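Long-range contacts in CpuTA1 (Curtobacterium pusillum, PDB 5K3W), which is a PLP-binding protein of the class IV aminotransferase family, seen here as a two-chain assembly with pyridoxal-5'-phosphate in its pocket: residues I44-I49 with R122-E127; A91-A96 with G132-D137. One frame throughout, in Å; residues are numbered along the deposited sequence.

Contact 1: residues I44-I49 with R122-E127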
loop_
_atom_site.group_PDB
_atom_site.type_symbol
_atom_site.label_atom_id
_atom_site.label_comp_id
_atom_site.label_asym_id
_atom_site.label_seq_id
_atom_site.Cartn_x
_atom_site.Cartn_y
_atom_site.Cartn_z
ATOM N N ILE A 44 10.376 10.117 -8.585
ATOM C CA ILE A 44 8.970 10.365 -8.322
ATOM C C ILE A 44 8.089 9.344 -9.032
ATOM O O ILE A 44 6.957 9.118 -8.604
ATOM C CB ILE A 44 8.596 11.810 -8.725
ATOM C CG1 ILE A 44 7.259 12.221 -8.094
ATOM C CG2 ILE A 44 8.514 11.937 -10.248
ATOM C CD1 ILE A 44 7.168 12.047 -6.563
ATOM N N THR A 45 8.572 8.706 -10.103
ATOM C CA THR A 45 7.802 7.659 -10.763
ATOM C C THR A 45 8.243 6.250 -10.360
ATOM O O THR A 45 7.916 5.285 -11.055
ATOM C CB THR A 45 7.849 7.822 -12.289
ATOM O OG1 THR A 45 9.202 7.885 -12.730
ATOM C CG2 THR A 45 7.147 9.092 -12.717
ATOM N N ASP A 46 8.972 6.100 -9.259
ATOM C CA ASP A 46 9.242 4.763 -8.746
ATOM C C ASP A 46 7.936 4.147 -8.269
ATOM O O ASP A 46 7.187 4.766 -7.508
ATOM C CB ASP A 46 10.258 4.812 -7.607
ATOM C CG ASP A 46 10.956 3.471 -7.385
ATOM O OD1 ASP A 46 10.294 2.513 -6.937
ATOM O OD2 ASP A 46 12.175 3.381 -7.652
ATOM N N LEU A 47 7.634 2.944 -8.748
ATOM C CA LEU A 47 6.367 2.328 -8.369
ATOM C C LEU A 47 6.288 2.075 -6.870
ATOM O O LEU A 47 5.192 1.825 -6.351
ATOM C CB LEU A 47 6.160 1.025 -9.141
ATOM C CG LEU A 47 6.027 1.097 -10.662
ATOM C CD1 LEU A 47 6.161 -0.308 -11.259
ATOM C CD2 LEU A 47 4.694 1.702 -11.063
ATOM N N GLY A 48 7.427 2.134 -6.167
ATOM C CA GLY A 48 7.406 2.042 -4.719
ATOM C C GLY A 48 6.613 3.153 -4.059
ATOM O O GLY A 48 5.958 2.929 -3.035
ATOM N N ILE A 49 6.640 4.357 -4.624
ATOM C CA ILE A 49 5.880 5.460 -4.052
ATOM C C ILE A 49 4.598 5.742 -4.833
ATOM O O ILE A 49 3.573 6.072 -4.235
ATOM C CB ILE A 49 6.740 6.734 -3.905
ATOM C CG1 ILE A 49 5.840 7.891 -3.447
ATOM C CG2 ILE A 49 7.456 7.067 -5.201
ATOM C CD1 ILE A 49 6.507 8.896 -2.547
ATOM N N ARG A 122 9.313 -2.519 -7.501
ATOM C CA ARG A 122 9.273 -2.900 -8.911
ATOM C C ARG A 122 10.034 -1.917 -9.795
ATOM O O ARG A 122 10.211 -2.193 -10.984
ATOM C CB ARG A 122 7.809 -3.042 -9.384
ATOM C CG ARG A 122 7.597 -3.984 -10.597
ATOM C CD ARG A 122 6.114 -4.354 -10.812
ATOM N NE ARG A 122 5.430 -4.759 -9.578
ATOM C CZ ARG A 122 5.344 -6.010 -9.118
ATOM N NH1 ARG A 122 5.892 -7.014 -9.786
ATOM N NH2 ARG A 122 4.715 -6.259 -7.977
ATOM N N GLY A 123 10.490 -0.789 -9.247
ATOM C CA GLY A 123 11.346 0.138 -9.960
ATOM C C GLY A 123 10.597 1.314 -10.567
ATOM O O GLY A 123 9.374 1.467 -10.458
ATOM N N ILE A 124 11.394 2.167 -11.210
ATOM C CA ILE A 124 10.878 3.231 -12.059
ATOM C C ILE A 124 9.963 2.644 -13.120
ATOM O O ILE A 124 10.311 1.664 -13.791
ATOM C CB ILE A 124 12.053 3.992 -12.693
ATOM C CG1 ILE A 124 13.065 4.396 -11.602
ATOM C CG2 ILE A 124 11.536 5.169 -13.506
ATOM C CD1 ILE A 124 14.367 4.975 -12.127
ATOM N N GLU A 125 8.792 3.252 -13.286
ATOM C CA GLU A 125 7.771 2.673 -14.148
ATOM C C GLU A 125 8.186 2.759 -15.615
ATOM O O GLU A 125 8.785 3.746 -16.050
ATOM C CB GLU A 125 6.427 3.372 -13.927
ATOM C CG GLU A 125 5.341 2.931 -14.908
ATOM C CD GLU A 125 3.935 3.059 -14.344
ATOM O OE1 GLU A 125 3.151 2.092 -14.478
ATOM O OE2 GLU A 125 3.616 4.120 -13.765
ATOM N N GLY A 126 7.867 1.707 -16.375
ATOM C CA GLY A 126 8.253 1.609 -17.769
ATOM C C GLY A 126 9.628 1.025 -18.015
ATOM O O GLY A 126 10.035 0.899 -19.177
ATOM N N GLU A 127 10.339 0.623 -16.961
ATOM C CA GLU A 127 11.766 0.366 -17.030
ATOM C C GLU A 127 12.148 -1.089 -16.780
ATOM O O GLU A 127 13.258 -1.488 -17.149
ATOM C CB GLU A 127 12.480 1.275 -16.021
ATOM C CG GLU A 127 13.971 1.301 -16.126
ATOM C CD GLU A 127 14.572 2.462 -15.361
ATOM O OE1 GLU A 127 15.377 2.215 -14.430
ATOM O OE2 GLU A 127 14.228 3.620 -15.696
HETATM O O HOH W 1 4.916 5.352 -11.359
HETATM O O HOH W 2 9.015 6.234 -15.125
#

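Contact 2: residues A91-A96 with G132-D137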
loop_
_atom_site.group_PDB
_atom_site.type_symbol
_atom_site.label_atom_id
_atom_site.label_comp_id
_atom_site.label_asym_id
_atom_site.label_seq_id
_atom_site.Cartn_x
_atom_site.Cartn_y
_atom_site.Cartn_z
ATOM N N ALA A 91 22.627 -12.872 -1.430
ATOM C CA ALA A 91 24.017 -12.600 -1.083
ATOM C C ALA A 91 24.358 -11.123 -1.211
ATOM O O ALA A 91 25.264 -10.639 -0.526
ATOM C CB ALA A 91 24.951 -13.431 -1.963
ATOM N N VAL A 92 23.678 -10.401 -2.100
ATOM C CA VAL A 92 23.861 -8.956 -2.174
ATOM C C VAL A 92 23.204 -8.281 -0.976
ATOM O O VAL A 92 23.804 -7.422 -0.317
ATOM C CB VAL A 92 23.301 -8.406 -3.497
ATOM C CG1 VAL A 92 23.383 -6.886 -3.508
ATOM C CG2 VAL A 92 24.058 -8.994 -4.674
ATOM N N TRP A 93 21.963 -8.667 -0.671
ATOM C CA TRP A 93 21.258 -8.046 0.442
ATOM C C TRP A 93 21.961 -8.324 1.773
ATOM O O TRP A 93 22.110 -7.420 2.612
ATOM C CB TRP A 93 19.810 -8.531 0.465
ATOM C CG TRP A 93 18.977 -7.924 -0.611
ATOM C CD1 TRP A 93 18.657 -8.484 -1.819
ATOM C CD2 TRP A 93 18.353 -6.629 -0.589
ATOM N NE1 TRP A 93 17.874 -7.617 -2.546
ATOM C CE2 TRP A 93 17.669 -6.474 -1.814
ATOM C CE3 TRP A 93 18.299 -5.591 0.356
ATOM C CZ2 TRP A 93 16.937 -5.317 -2.126
ATOM C CZ3 TRP A 93 17.572 -4.440 0.051
ATOM C CH2 TRP A 93 16.904 -4.310 -1.183
ATOM N N ARG A 94 22.415 -9.564 1.980
ATOM C CA ARG A 94 23.172 -9.875 3.190
ATOM C C ARG A 94 24.401 -8.979 3.295
ATOM O O ARG A 94 24.625 -8.315 4.314
ATOM C CB ARG A 94 23.574 -11.349 3.191
ATOM C CG ARG A 94 24.409 -11.746 4.392
ATOM C CD ARG A 94 24.856 -13.201 4.333
ATOM N NE ARG A 94 23.740 -14.127 4.143
ATOM C CZ ARG A 94 23.567 -14.900 3.067
ATOM N NH1 ARG A 94 24.443 -14.883 2.069
ATOM N NH2 ARG A 94 22.518 -15.706 2.998
ATOM N N GLU A 95 25.197 -8.933 2.230
ATOM C CA GLU A 95 26.387 -8.098 2.236
ATOM C C GLU A 95 26.020 -6.638 2.454
ATOM O O GLU A 95 26.709 -5.923 3.195
ATOM C CB GLU A 95 27.161 -8.291 0.927
ATOM C CG GLU A 95 28.037 -9.553 0.914
ATOM C CD GLU A 95 29.358 -9.369 1.675
ATOM O OE1 GLU A 95 30.139 -8.479 1.284
ATOM O OE2 GLU A 95 29.613 -10.090 2.668
ATOM N N ALA A 96 24.923 -6.187 1.833
ATOM C CA ALA A 96 24.518 -4.792 1.962
ATOM C C ALA A 96 24.178 -4.448 3.405
ATOM O O ALA A 96 24.560 -3.383 3.897
ATOM C CB ALA A 96 23.329 -4.486 1.049
ATOM N N GLY A 132 16.188 -1.012 -5.072
ATOM C CA GLY A 132 16.522 -1.562 -3.767
ATOM C C GLY A 132 17.340 -0.592 -2.942
ATOM O O GLY A 132 18.162 0.161 -3.468
ATOM N N TRP A 133 17.106 -0.615 -1.629
ATOM C CA TRP A 133 17.813 0.229 -0.685
ATOM C C TRP A 133 17.934 -0.488 0.648
ATOM O O TRP A 133 17.097 -1.317 1.010
ATOM C CB TRP A 133 17.091 1.560 -0.463
ATOM C CG TRP A 133 17.033 2.443 -1.647
ATOM C CD1 TRP A 133 17.993 3.314 -2.059
ATOM C CD2 TRP A 133 15.941 2.578 -2.561
ATOM N NE1 TRP A 133 17.576 3.977 -3.191
ATOM C CE2 TRP A 133 16.319 3.546 -3.523
ATOM C CE3 TRP A 133 14.686 1.971 -2.670
ATOM C CZ2 TRP A 133 15.482 3.929 -4.582
ATOM C CZ3 TRP A 133 13.852 2.349 -3.731
ATOM C CH2 TRP A 133 14.259 3.322 -4.669
ATOM N N VAL A 134 18.973 -0.134 1.390
ATOM C CA VAL A 134 19.123 -0.513 2.787
ATOM C C VAL A 134 19.520 0.741 3.539
ATOM O O VAL A 134 20.438 1.449 3.112
ATOM C CB VAL A 134 20.200 -1.604 2.991
ATOM C CG1 VAL A 134 20.312 -1.977 4.480
ATOM C CG2 VAL A 134 19.914 -2.823 2.154
ATOM N N PHE A 135 18.864 1.011 4.660
ATOM C CA PHE A 135 19.420 2.011 5.559
ATOM C C PHE A 135 19.463 1.496 6.990
ATOM O O PHE A 135 18.668 0.645 7.399
ATOM C CB PHE A 135 18.673 3.362 5.473
ATOM C CG PHE A 135 17.222 3.317 5.866
ATOM C CD1 PHE A 135 16.839 3.544 7.181
ATOM C CD2 PHE A 135 16.240 3.115 4.910
ATOM C CE1 PHE A 135 15.495 3.547 7.541
ATOM C CE2 PHE A 135 14.903 3.106 5.261
ATOM C CZ PHE A 135 14.528 3.321 6.579
ATOM N N VAL A 136 20.436 2.002 7.733
ATOM C CA VAL A 136 20.668 1.654 9.128
ATOM C C VAL A 136 20.555 2.926 9.962
ATOM O O VAL A 136 21.011 3.994 9.545
ATOM C CB VAL A 136 22.059 1.005 9.311
ATOM C CG1 VAL A 136 22.333 0.740 10.777
ATOM C CG2 VAL A 136 22.168 -0.286 8.475
ATOM N N ASP A 137 19.955 2.819 11.138
ATOM C CA ASP A 137 19.797 4.006 11.960
ATOM C C ASP A 137 19.404 3.572 13.362
ATOM O O ASP A 137 19.050 2.414 13.604
ATOM C CB ASP A 137 18.758 4.962 11.374
ATOM C CG ASP A 137 18.794 6.338 12.019
ATOM O OD1 ASP A 137 19.766 6.627 12.752
ATOM O OD2 ASP A 137 17.865 7.143 11.771
#

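Contact 1: residues I44-I49 with R122-E127
The loop between strands 114-121 and 131-138 lies against the N-terminal end of the short helix 47-50, at one end of the six-stranded antiparallel sheet, and a single beta bridge joins the two at Asp-46 and Ile-124. Two backbone hydrogen bonds make the bridge. Leu-47 N gives an almost straight bond (176°) to Gly-123 O at 2.9 Å, and Glu-125 N reaches Thr-45 O at 3.1 Å; each donor sits above the plane of its carbonyl. Asp-46 is the N-cap of the helix: with CG anti to the backbone N (chi1 -159°), it turns the anti lone pair of OD1 to Gly-48 N at 3.0 Å. The same carboxylate is bonded by Thr-121 OG1 at OD1 and by Ser-131 OG at OD2. Leu-47 lies over the loop, its branches parted: CD1 rests 3.7 Å from Arg-122 CB, while CD2 sits against the stem and carboxylate of Glu-125, 3.6 Å from CD, the two side chains crossing at about a right angle. Farther out, water 1 donates to Thr-45 O and Glu-125 OE2, and water 2 joins Thr-45 OG1 to Glu-125 O. Beyond the bridge, Arg-122 pairs with Asp-53, and Glu-125 OE1 with Arg-182 of the second subunit. Thr-45 O therefore takes both a backbone N-H and a water, and three bonds hold the buried Asp-46 carboxylate, an environment that probably favours its charged form and lets it tie the helix start to both strands flanking the loop.

Contact 2: residues A91-A96 with G132-D137
With CG anti to its carbonyl carbon (chi1 -74°) and the indole turned by chi2 of 98°, Trp-93 extends the six-membered end of its ring from helix 90-108 to strand 131-138. Val-134 answers from the strand: its CG1 is anti to the backbone N, which leaves CG2 to make the contact. That methyl lies 3.5 Å from Trp-93 CZ3, approaching the ring obliquely, and 4.0 Å from Ala-96 CB, one helical turn on, so it fits between the two helix residues. At the edge of the Trp-93 indole, near its plane, Trp-133 O comes within 3.3 Å of Trp-93 CZ3. Trp-93 CH2 meets Gly-132 CA at 3.8 Å, the ring lying directly against the backbone of the glycine. The segment axes approach to 9.6 Å and run nearly parallel, at 24°. Around this point Leu-118, Leu-120 and Val-9 of the adjoining strands also touch the indole, and Phe-32 packs on Ala-96. The helix is thus held to the sheet chiefly by apolar contact, while the indole N-H, buried with its ring, is satisfied by Pro-12 O.

After strands 5-9 and 32-35 of the sheet, the chain passes through 44-49, returns to the sheet as strand 54-62, and runs through helix 69-82 to helix 90-108 before re-entering it as strand 114-121. Contact 1 then closes the first long loop at 122-127, before strand 131-138 closes the second in contact 2. The segments alternate, so the loops cross. Contact 1 ties the start of helix 47-50 to the turn at the sheet's end; contact 2 joins helix 90-108 to a strand within that sheet. Their centres lie about 19 Å apart, yet Asp-46 OD2 approaches Trp-133 CH2 to 3.6 Å. Both also border the dimer partner: Trp-133 packs on Ile-44 of the second subunit.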